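Local coordinates for protein glutathione S-transferase (Natrialba magadii ATCC 43099, PDB 6GZF) that probably transfers glutathione as a Xi-class glutathione transferase, and probably also reduces glutathionyl-hydroquinones, at residues V85-F99 against K103-L117. Numbering follows the deposited sequence.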
ATOM      1  N   VAL A  85     -10.873  25.528  20.144  1.00 19.48           N
ATOM      2  CA  VAL A  85     -10.637  24.753  18.933  1.00 26.22           C
ATOM      3  C   VAL A  85     -11.916  24.127  18.368  1.00 24.50           C
ATOM      4  O   VAL A  85     -12.777  23.656  19.112  1.00 31.20           O
ATOM      5  CB  VAL A  85      -9.587  23.640  19.191  1.00 27.09           C
ATOM      6  CG1 VAL A  85     -10.049  22.700  20.297  1.00 27.47           C
ATOM      7  CG2 VAL A  85      -9.280  22.872  17.915  1.00 24.53           C
ATOM      8  N   SER A  86     -12.039  24.155  17.044  1.00 20.06           N
ATOM      9  CA  SER A  86     -13.117  23.463  16.349  1.00 20.46           C
ATOM     10  C   SER A  86     -12.538  22.365  15.461  1.00 25.13           C
ATOM     11  O   SER A  86     -11.496  22.551  14.834  1.00 21.28           O
ATOM     12  CB  SER A  86     -13.945  24.442  15.513  1.00 21.47           C
ATOM     13  OG  SER A  86     -14.669  25.336  16.338  1.00 31.64           O
ATOM     14  N   VAL A  87     -13.213  21.222  15.413  1.00 18.41           N
ATOM     15  CA  VAL A  87     -12.743  20.098  14.613  1.00 17.68           C
ATOM     16  C   VAL A  87     -13.652  19.844  13.418  1.00 19.97           C
ATOM     17  O   VAL A  87     -14.835  19.545  13.578  1.00 18.23           O
ATOM     18  CB  VAL A  87     -12.648  18.812  15.449  1.00 15.06           C
ATOM     19  CG1 VAL A  87     -12.123  17.673  14.596  1.00 14.32           C
ATOM     20  CG2 VAL A  87     -11.751  19.035  16.657  1.00 14.88           C
ATOM     21  N   VAL A  88     -13.088  19.959  12.220  1.00 22.54           N
ATOM     22  CA  VAL A  88     -13.851  19.775  10.992  1.00 21.54           C
ATOM     23  C   VAL A  88     -14.035  18.299  10.655  1.00 15.67           C
ATOM     24  O   VAL A  88     -13.340  17.434  11.188  1.00 15.56           O
ATOM     25  CB  VAL A  88     -13.175  20.481   9.802  1.00 19.88           C
ATOM     26  CG1 VAL A  88     -12.992  21.961  10.098  1.00 18.56           C
ATOM     27  CG2 VAL A  88     -11.837  19.836   9.499  1.00 19.65           C
ATOM     28  N   ASP A  89     -14.983  18.026   9.765  1.00 16.58           N
ATOM     29  CA  ASP A  89     -15.273  16.671   9.304  1.00 18.92           C
ATOM     30  C   ASP A  89     -14.060  16.073   8.590  1.00 25.28           C
ATOM     31  O   ASP A  89     -13.551  16.659   7.635  1.00 20.14           O
ATOM     32  CB  ASP A  89     -16.496  16.692   8.375  1.00 21.71           C
ATOM     33  CG  ASP A  89     -17.080  15.311   8.114  1.00 24.74           C
ATOM     34  OD1 ASP A  89     -16.389  14.295   8.332  1.00 29.03           O
ATOM     35  OD2 ASP A  89     -18.247  15.243   7.675  1.00 16.51           O
ATOM     36  N   PRO A  90     -13.585  14.908   9.063  1.00 21.70           N
ATOM     37  CA  PRO A  90     -12.486  14.190   8.408  1.00 20.93           C
ATOM     38  C   PRO A  90     -12.809  13.823   6.962  1.00 22.62           C
ATOM     39  O   PRO A  90     -11.896  13.719   6.143  1.00 23.09           O
ATOM     40  CB  PRO A  90     -12.317  12.933   9.273  1.00 19.10           C
ATOM     41  CG  PRO A  90     -13.593  12.814  10.044  1.00 27.80           C
ATOM     42  CD  PRO A  90     -14.023  14.222  10.289  1.00 23.95           C
ATOM     43  N   TYR A  91     -14.088  13.629   6.655  1.00 16.22           N
ATOM     44  CA  TYR A  91     -14.504  13.401   5.277  1.00 22.34           C
ATOM     45  C   TYR A  91     -14.839  14.727   4.609  1.00 21.65           C
ATOM     46  O   TYR A  91     -15.497  15.582   5.202  1.00 19.82           O
ATOM     47  CB  TYR A  91     -15.708  12.456   5.207  1.00 22.08           C
ATOM     48  CG  TYR A  91     -16.206  12.225   3.794  1.00 19.27           C
ATOM     49  CD1 TYR A  91     -15.665  11.219   3.005  1.00 21.69           C
ATOM     50  CD2 TYR A  91     -17.214  13.011   3.250  1.00 19.72           C
ATOM     51  CE1 TYR A  91     -16.111  11.006   1.711  1.00 17.07           C
ATOM     52  CE2 TYR A  91     -17.665  12.807   1.959  1.00 17.02           C
ATOM     53  CZ  TYR A  91     -17.111  11.802   1.195  1.00 18.26           C
ATOM     54  OH  TYR A  91     -17.560  11.594  -0.089  1.00 26.15           O
ATOM     55  N   ARG A  92     -14.387  14.890   3.371  1.00 25.72           N
ATOM     56  CA  ARG A  92     -14.679  16.097   2.609  1.00 25.56           C
ATOM     57  C   ARG A  92     -14.830  15.781   1.126  1.00 21.45           C
ATOM     58  O   ARG A  92     -14.293  14.787   0.635  1.00 25.88           O
ATOM     59  CB  ARG A  92     -13.583  17.141   2.813  1.00 23.30           C
ATOM     60  CG  ARG A  92     -12.211  16.702   2.337  1.00 23.35           C
ATOM     61  CD  ARG A  92     -11.330  17.904   2.063  1.00 24.68           C
ATOM     62  NE  ARG A  92      -9.924  17.541   1.923  1.00 32.21           N
ATOM     63  CZ  ARG A  92      -8.932  18.423   1.897  1.00 27.50           C
ATOM     64  NH1 ARG A  92      -9.196  19.718   2.003  1.00 25.89           N
ATOM     65  NH2 ARG A  92      -7.678  18.013   1.767  1.00 27.50           N
ATOM     66  N   ALA A  93     -15.565  16.630   0.417  1.00 22.67           N
ATOM     67  CA  ALA A  93     -15.786  16.434  -1.009  1.00 25.59           C
ATOM     68  C   ALA A  93     -15.790  17.762  -1.762  1.00 26.52           C
ATOM     69  O   ALA A  93     -14.870  18.568  -1.624  1.00 27.77           O
ATOM     70  CB  ALA A  93     -17.090  15.687  -1.245  1.00 26.71           C
ATOM     71  N   GLU A  94     -16.843  17.982  -2.544  1.00 33.04           N
ATOM     72  CA  GLU A  94     -16.917  19.114  -3.465  1.00 34.56           C
ATOM     73  C   GLU A  94     -16.881  20.477  -2.777  1.00 30.89           C
ATOM     74  O   GLU A  94     -16.582  21.487  -3.413  1.00 32.60           O
ATOM     75  CB  GLU A  94     -18.188  19.012  -4.315  1.00 30.57           C
ATOM     76  CG  GLU A  94     -18.511  17.605  -4.795  1.00 41.67           C
ATOM     77  CD  GLU A  94     -19.443  16.867  -3.852  1.00 38.42           C
ATOM     78  OE1 GLU A  94     -20.323  17.521  -3.255  1.00 35.05           O
ATOM     79  OE2 GLU A  94     -19.296  15.635  -3.710  1.00 47.89           O
ATOM     80  N   ASP A  95     -17.185  20.507  -1.484  1.00 33.31           N
ATOM     81  CA  ASP A  95     -17.246  21.769  -0.752  1.00 34.11           C
ATOM     82  C   ASP A  95     -16.032  21.983   0.149  1.00 20.12           C
ATOM     83  O   ASP A  95     -15.963  22.970   0.880  1.00 22.83           O
ATOM     84  CB  ASP A  95     -18.527  21.831   0.081  1.00 35.12           C
ATOM     85  CG  ASP A  95     -19.780  21.809  -0.771  1.00 36.51           C
ATOM     86  OD1 ASP A  95     -19.788  22.463  -1.836  1.00 37.62           O
ATOM     87  OD2 ASP A  95     -20.758  21.142  -0.374  1.00 42.96           O
ATOM     88  N   GLY A  96     -15.076  21.061   0.091  1.00 25.97           N
ATOM     89  CA  GLY A  96     -13.882  21.154   0.914  1.00 20.59           C
ATOM     90  C   GLY A  96     -14.153  20.790   2.361  1.00 25.00           C
ATOM     91  O   GLY A  96     -15.109  20.072   2.652  1.00 32.81           O
ATOM     92  N   TRP A  97     -13.308  21.281   3.265  1.00 25.27           N
ATOM     93  CA  TRP A  97     -13.481  21.039   4.696  1.00 27.18           C
ATOM     94  C   TRP A  97     -14.859  21.493   5.163  1.00 29.08           C
ATOM     95  O   TRP A  97     -15.240  22.646   4.964  1.00 27.33           O
ATOM     96  CB  TRP A  97     -12.400  21.759   5.507  1.00 27.78           C
ATOM     97  CG  TRP A  97     -11.010  21.212   5.348  1.00 24.20           C
ATOM     98  CD1 TRP A  97      -9.922  21.872   4.853  1.00 24.83           C
ATOM     99  CD2 TRP A  97     -10.552  19.899   5.703  1.00 24.36           C
ATOM    100  NE1 TRP A  97      -8.820  21.053   4.872  1.00 24.63           N
ATOM    101  CE2 TRP A  97      -9.180  19.836   5.388  1.00 25.08           C
ATOM    102  CE3 TRP A  97     -11.172  18.771   6.251  1.00 24.05           C
ATOM    103  CZ2 TRP A  97      -8.417  18.690   5.603  1.00 21.70           C
ATOM    104  CZ3 TRP A  97     -10.411  17.634   6.465  1.00 24.80           C
ATOM    105  CH2 TRP A  97      -9.048  17.602   6.142  1.00 22.23           C
ATOM    106  N   GLN A  98     -15.605  20.584   5.783  1.00 23.53           N
ATOM    107  CA  GLN A  98     -16.951  20.899   6.246  1.00 24.08           C
ATOM    108  C   GLN A  98     -17.117  20.630   7.737  1.00 23.77           C
ATOM    109  O   GLN A  98     -16.311  19.925   8.346  1.00 22.61           O
ATOM    110  CB  GLN A  98     -17.989  20.099   5.457  1.00 21.68           C
ATOM    111  CG  GLN A  98     -17.967  18.605   5.724  1.00 26.18           C
ATOM    112  CD  GLN A  98     -19.004  17.855   4.911  1.00 27.57           C
ATOM    113  OE1 GLN A  98     -19.705  18.441   4.085  1.00 23.64           O
ATOM    114  NE2 GLN A  98     -19.109  16.551   5.143  1.00 25.67           N
ATOM    115  N   PHE A  99     -18.166  21.201   8.317  1.00 29.08           N
ATOM    116  CA  PHE A  99     -18.462  21.003   9.730  1.00 20.03           C
ATOM    117  C   PHE A  99     -19.631  20.041   9.914  1.00 17.00           C
ATOM    118  O   PHE A  99     -20.726  20.273   9.402  1.00 21.54           O
ATOM    119  CB  PHE A  99     -18.763  22.340  10.410  1.00 24.96           C
ATOM    120  CG  PHE A  99     -17.578  23.258  10.493  1.00 26.09           C
ATOM    121  CD1 PHE A  99     -17.276  24.118   9.449  1.00 29.50           C
ATOM    122  CD2 PHE A  99     -16.764  23.260  11.613  1.00 23.27           C
ATOM    123  CE1 PHE A  99     -16.185  24.962   9.523  1.00 30.02           C
ATOM    124  CE2 PHE A  99     -15.673  24.102  11.692  1.00 24.05           C
ATOM    125  CZ  PHE A  99     -15.383  24.955  10.646  1.00 26.20           C
ATOM    126  N   LYS A 103     -21.130  14.123  14.048  1.00 23.33           N
ATOM    127  CA  LYS A 103     -20.143  13.078  13.802  1.00 22.62           C
ATOM    128  C   LYS A 103     -19.136  12.996  14.948  1.00 20.87           C
ATOM    129  O   LYS A 103     -18.741  14.015  15.513  1.00 23.62           O
ATOM    130  CB  LYS A 103     -19.424  13.329  12.475  1.00 25.87           C
ATOM    131  CG  LYS A 103     -18.612  12.150  11.966  1.00 24.51           C
ATOM    132  CD  LYS A 103     -18.182  12.373  10.526  1.00 23.21           C
ATOM    133  CE  LYS A 103     -17.415  11.179   9.985  1.00 22.79           C
ATOM    134  NZ  LYS A 103     -17.063  11.353   8.549  1.00 18.78           N
ATOM    135  N   GLU A 104     -18.734  11.773  15.286  1.00 18.38           N
ATOM    136  CA  GLU A 104     -17.831  11.530  16.408  1.00 16.23           C
ATOM    137  C   GLU A 104     -16.482  12.223  16.231  1.00 25.97           C
ATOM    138  O   GLU A 104     -15.800  12.029  15.225  1.00 32.69           O
ATOM    139  CB  GLU A 104     -17.618  10.026  16.596  1.00 19.48           C
ATOM    140  CG  GLU A 104     -16.568   9.663  17.634  1.00 26.31           C
ATOM    141  CD  GLU A 104     -16.951  10.104  19.032  1.00 43.65           C
ATOM    142  OE1 GLU A 104     -18.147  10.007  19.380  1.00 46.95           O
ATOM    143  OE2 GLU A 104     -16.056  10.544  19.784  1.00 51.58           O
ATOM    144  N   GLY A 105     -16.106  13.030  17.218  1.00 22.96           N
ATOM    145  CA  GLY A 105     -14.828  13.719  17.203  1.00 21.94           C
ATOM    146  C   GLY A 105     -14.898  15.099  16.579  1.00 19.53           C
ATOM    147  O   GLY A 105     -13.975  15.901  16.718  1.00 19.80           O
ATOM    148  N   CYS A 106     -16.001  15.379  15.893  1.00 16.09           N
ATOM    149  CA  CYS A 106     -16.172  16.652  15.205  1.00 17.31           C
ATOM    150  C   CYS A 106     -17.048  17.607  16.007  1.00 19.12           C
ATOM    151  O   CYS A 106     -17.862  17.180  16.824  1.00 24.50           O
ATOM    152  CB  CYS A 106     -16.782  16.432  13.822  1.00 20.44           C
ATOM    153  SG  CYS A 106     -16.105  15.021  12.936  1.00 25.13           S
ATOM    154  N   THR A 107     -16.871  18.902  15.768  1.00 16.66           N
ATOM    155  CA  THR A 107     -17.687  19.919  16.420  1.00 20.67           C
ATOM    156  C   THR A 107     -18.298  20.857  15.387  1.00 23.25           C
ATOM    157  O   THR A 107     -18.264  20.584  14.187  1.00 17.99           O
ATOM    158  CB  THR A 107     -16.870  20.754  17.428  1.00 20.67           C
ATOM    159  OG1 THR A 107     -15.923  21.569  16.726  1.00 21.41           O
ATOM    160  CG2 THR A 107     -16.135  19.850  18.409  1.00 19.89           C
ATOM    161  N   HIS A 108     -18.855  21.964  15.864  1.00 26.62           N
ATOM    162  CA  HIS A 108     -19.391  22.991  14.983  1.00 26.25           C
ATOM    163  C   HIS A 108     -18.450  24.189  14.952  1.00 29.83           C
ATOM    164  O   HIS A 108     -17.576  24.322  15.809  1.00 35.93           O
ATOM    165  CB  HIS A 108     -20.783  23.427  15.442  1.00 25.08           C
ATOM    166  CG  HIS A 108     -20.789  24.122  16.769  1.00 25.18           C
ATOM    167  ND1 HIS A 108     -20.768  23.442  17.967  1.00 34.13           N
ATOM    168  CD2 HIS A 108     -20.810  25.438  17.085  1.00 24.22           C
ATOM    169  CE1 HIS A 108     -20.777  24.308  18.963  1.00 28.90           C
ATOM    170  NE2 HIS A 108     -20.803  25.528  18.456  1.00 27.31           N
ATOM    171  N   ASP A 109     -18.629  25.056  13.963  1.00 22.88           N
ATOM    172  CA  ASP A 109     -17.869  26.297  13.904  1.00 32.15           C
ATOM    173  C   ASP A 109     -18.290  27.204  15.056  1.00 28.50           C
ATOM    174  O   ASP A 109     -19.343  27.839  15.003  1.00 25.15           O
ATOM    175  CB  ASP A 109     -18.073  26.996  12.558  1.00 33.67           C
ATOM    176  CG  ASP A 109     -17.530  28.412  12.543  1.00 33.68           C
ATOM    177  OD1 ASP A 109     -16.475  28.656  13.168  1.00 32.81           O
ATOM    178  OD2 ASP A 109     -18.156  29.284  11.905  1.00 37.93           O
ATOM    179  N   HIS A 110     -17.463  27.257  16.095  1.00 28.00           N
ATOM    180  CA  HIS A 110     -17.794  27.998  17.308  1.00 31.65           C
ATOM    181  C   HIS A 110     -17.938  29.501  17.078  1.00 28.91           C
ATOM    182  O   HIS A 110     -18.566  30.196  17.875  1.00 28.45           O
ATOM    183  CB  HIS A 110     -16.734  27.751  18.385  1.00 31.50           C
ATOM    184  CG  HIS A 110     -16.707  26.346  18.900  1.00 36.61           C
ATOM    185  ND1 HIS A 110     -16.085  25.318  18.226  1.00 30.70           N
ATOM    186  CD2 HIS A 110     -17.225  25.798  20.025  1.00 32.64           C
ATOM    187  CE1 HIS A 110     -16.220  24.197  18.914  1.00 30.92           C
ATOM    188  NE2 HIS A 110     -16.908  24.462  20.009  1.00 36.54           N
ATOM    189  N   VAL A 111     -17.361  30.000  15.991  1.00 27.40           N
ATOM    190  CA  VAL A 111     -17.347  31.437  15.743  1.00 29.56           C
ATOM    191  C   VAL A 111     -18.578  31.919  14.976  1.00 29.19           C
ATOM    192  O   VAL A 111     -19.349  32.732  15.487  1.00 36.12           O
ATOM    193  CB  VAL A 111     -16.079  31.857  14.977  1.00 31.36           C
ATOM    194  CG1 VAL A 111     -16.103  33.347  14.691  1.00 27.84           C
ATOM    195  CG2 VAL A 111     -14.840  31.494  15.780  1.00 31.52           C
ATOM    196  N   HIS A 112     -18.768  31.422  13.757  1.00 27.02           N
ATOM    197  CA  HIS A 112     -19.862  31.903  12.914  1.00 29.21           C
ATOM    198  C   HIS A 112     -20.847  30.809  12.512  1.00 30.50           C
ATOM    199  O   HIS A 112     -21.775  31.064  11.743  1.00 29.18           O
ATOM    200  CB  HIS A 112     -19.301  32.574  11.659  1.00 30.24           C
ATOM    201  CG  HIS A 112     -18.584  33.858  11.931  1.00 31.21           C
ATOM    202  ND1 HIS A 112     -19.181  34.924  12.570  1.00 40.15           N
ATOM    203  CD2 HIS A 112     -17.317  34.249  11.653  1.00 40.31           C
ATOM    204  CE1 HIS A 112     -18.313  35.914  12.673  1.00 34.30           C
ATOM    205  NE2 HIS A 112     -17.176  35.531  12.126  1.00 39.40           N
ATOM    206  N   ASP A 113     -20.642  29.603  13.036  1.00 32.02           N
ATOM    207  CA  ASP A 113     -21.521  28.465  12.765  1.00 34.07           C
ATOM    208  C   ASP A 113     -21.686  28.233  11.263  1.00 37.44           C
ATOM    209  O   ASP A 113     -22.803  28.148  10.752  1.00 33.89           O
ATOM    210  CB  ASP A 113     -22.889  28.673  13.425  1.00 28.26           C
ATOM    211  CG  ASP A 113     -23.739  27.416  13.423  1.00 28.43           C
ATOM    212  OD1 ASP A 113     -23.166  26.308  13.355  1.00 29.93           O
ATOM    213  OD2 ASP A 113     -24.981  27.536  13.483  1.00 27.22           O
ATOM    214  N   VAL A 114     -20.565  28.141  10.559  1.00 27.19           N
ATOM    215  CA  VAL A 114     -20.589  27.955   9.113  1.00 29.76           C
ATOM    216  C   VAL A 114     -20.683  26.478   8.742  1.00 32.55           C
ATOM    217  O   VAL A 114     -20.268  25.607   9.506  1.00 32.59           O
ATOM    218  CB  VAL A 114     -19.344  28.570   8.446  1.00 30.85           C
ATOM    219  CG1 VAL A 114     -19.297  30.068   8.694  1.00 34.16           C
ATOM    220  CG2 VAL A 114     -18.079  27.904   8.960  1.00 28.08           C
ATOM    221  N   ASP A 115     -21.240  26.205   7.567  1.00 27.48           N
ATOM    222  CA  ASP A 115     -21.338  24.842   7.065  1.00 26.23           C
ATOM    223  C   ASP A 115     -19.976  24.345   6.596  1.00 32.84           C
ATOM    224  O   ASP A 115     -19.598  23.203   6.851  1.00 34.45           O
ATOM    225  CB  ASP A 115     -22.350  24.759   5.922  1.00 26.88           C
ATOM    226  CG  ASP A 115     -23.754  25.124   6.358  1.00 30.66           C
ATOM    227  OD1 ASP A 115     -24.164  24.706   7.462  1.00 22.39           O
ATOM    228  OD2 ASP A 115     -24.448  25.830   5.595  1.00 32.14           O
ATOM    229  N   TYR A 116     -19.238  25.217   5.917  1.00 30.38           N
ATOM    230  CA  TYR A 116     -17.957  24.840   5.335  1.00 29.71           C
ATOM    231  C   TYR A 116     -16.854  25.825   5.707  1.00 32.62           C
ATOM    232  O   TYR A 116     -17.120  26.984   6.022  1.00 35.30           O
ATOM    233  CB  TYR A 116     -18.081  24.736   3.816  1.00 32.88           C
ATOM    234  CG  TYR A 116     -19.279  23.930   3.370  1.00 32.02           C
ATOM    235  CD1 TYR A 116     -19.266  22.545   3.436  1.00 26.52           C
ATOM    236  CD2 TYR A 116     -20.423  24.552   2.890  1.00 31.95           C
ATOM    237  CE1 TYR A 116     -20.357  21.800   3.038  1.00 29.05           C
ATOM    238  CE2 TYR A 116     -21.521  23.815   2.487  1.00 31.71           C
ATOM    239  CZ  TYR A 116     -21.481  22.439   2.562  1.00 33.81           C
ATOM    240  OH  TYR A 116     -22.569  21.699   2.162  1.00 34.41           O
ATOM    241  N   LEU A 117     -15.612  25.350   5.662  1.00 28.78           N
ATOM    242  CA  LEU A 117     -14.460  26.163   6.035  1.00 25.93           C
ATOM    243  C   LEU A 117     -14.210  27.287   5.036  1.00 22.11           C
ATOM    244  O   LEU A 117     -13.619  28.312   5.380  1.00 23.31           O
ATOM    245  CB  LEU A 117     -13.211  25.286   6.154  1.00 26.01           C
ATOM    246  CG  LEU A 117     -12.035  25.857   6.949  1.00 21.70           C
ATOM    247  CD1 LEU A 117     -12.343  25.856   8.438  1.00 25.92           C
ATOM    248  CD2 LEU A 117     -10.759  25.079   6.659  1.00 20.54           C
TER
HETATM  249  O   HOH W   1     -17.331  19.160  12.227  1.00 14.86           O
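One backbone bridge, at Q98 and Y116, and a mixed link at V87 and T107 join V85-F99 to K103-L117: at the bridge L117 N donates to W97 O at 2.8 Å and F99 N to D115 O, while V87 O accepts from T107 N. T107 completes that link with its side chain, OG1 taking the bond from V87 N at 3.0 Å. F99 lays its ring against D109, V114 and L117: D109 CB sits over the centre of one face, 3.9 Å from the ring centroid, V88 CG1 lies near the rim of the opposite face, and V114 CG2 packs 3.5 Å from F99 CE1. Farther along, the Y116 ring lies between D95 CB on one face and D115 CB on the other.

A chi1 of -166° swings the D89 carboxylate away from the backbone N and across the end of K103, whose NZ meets the syn lone pair of OD1 at 3.0 Å in a salt bridge; Y91 N closes an Asx turn on OD1 from above the carboxylate plane, while OD2 takes Q98 NE2 and T100 OG1. With an alanine in place of D89, K103 would probably keep E295 but lose this carboxylate, and the Q98 amide would be freer to turn.

This long strand-to-helix connection of the thioredoxin-like N-terminal domain runs from edge strand 84-87, paired with strand 56-60, into helix 117-124, carrying W97 to the predicted glutathione site; helix 290-299 packs on P90 and C106, and its H296 ring meets that of W97, the planes about 15° apart.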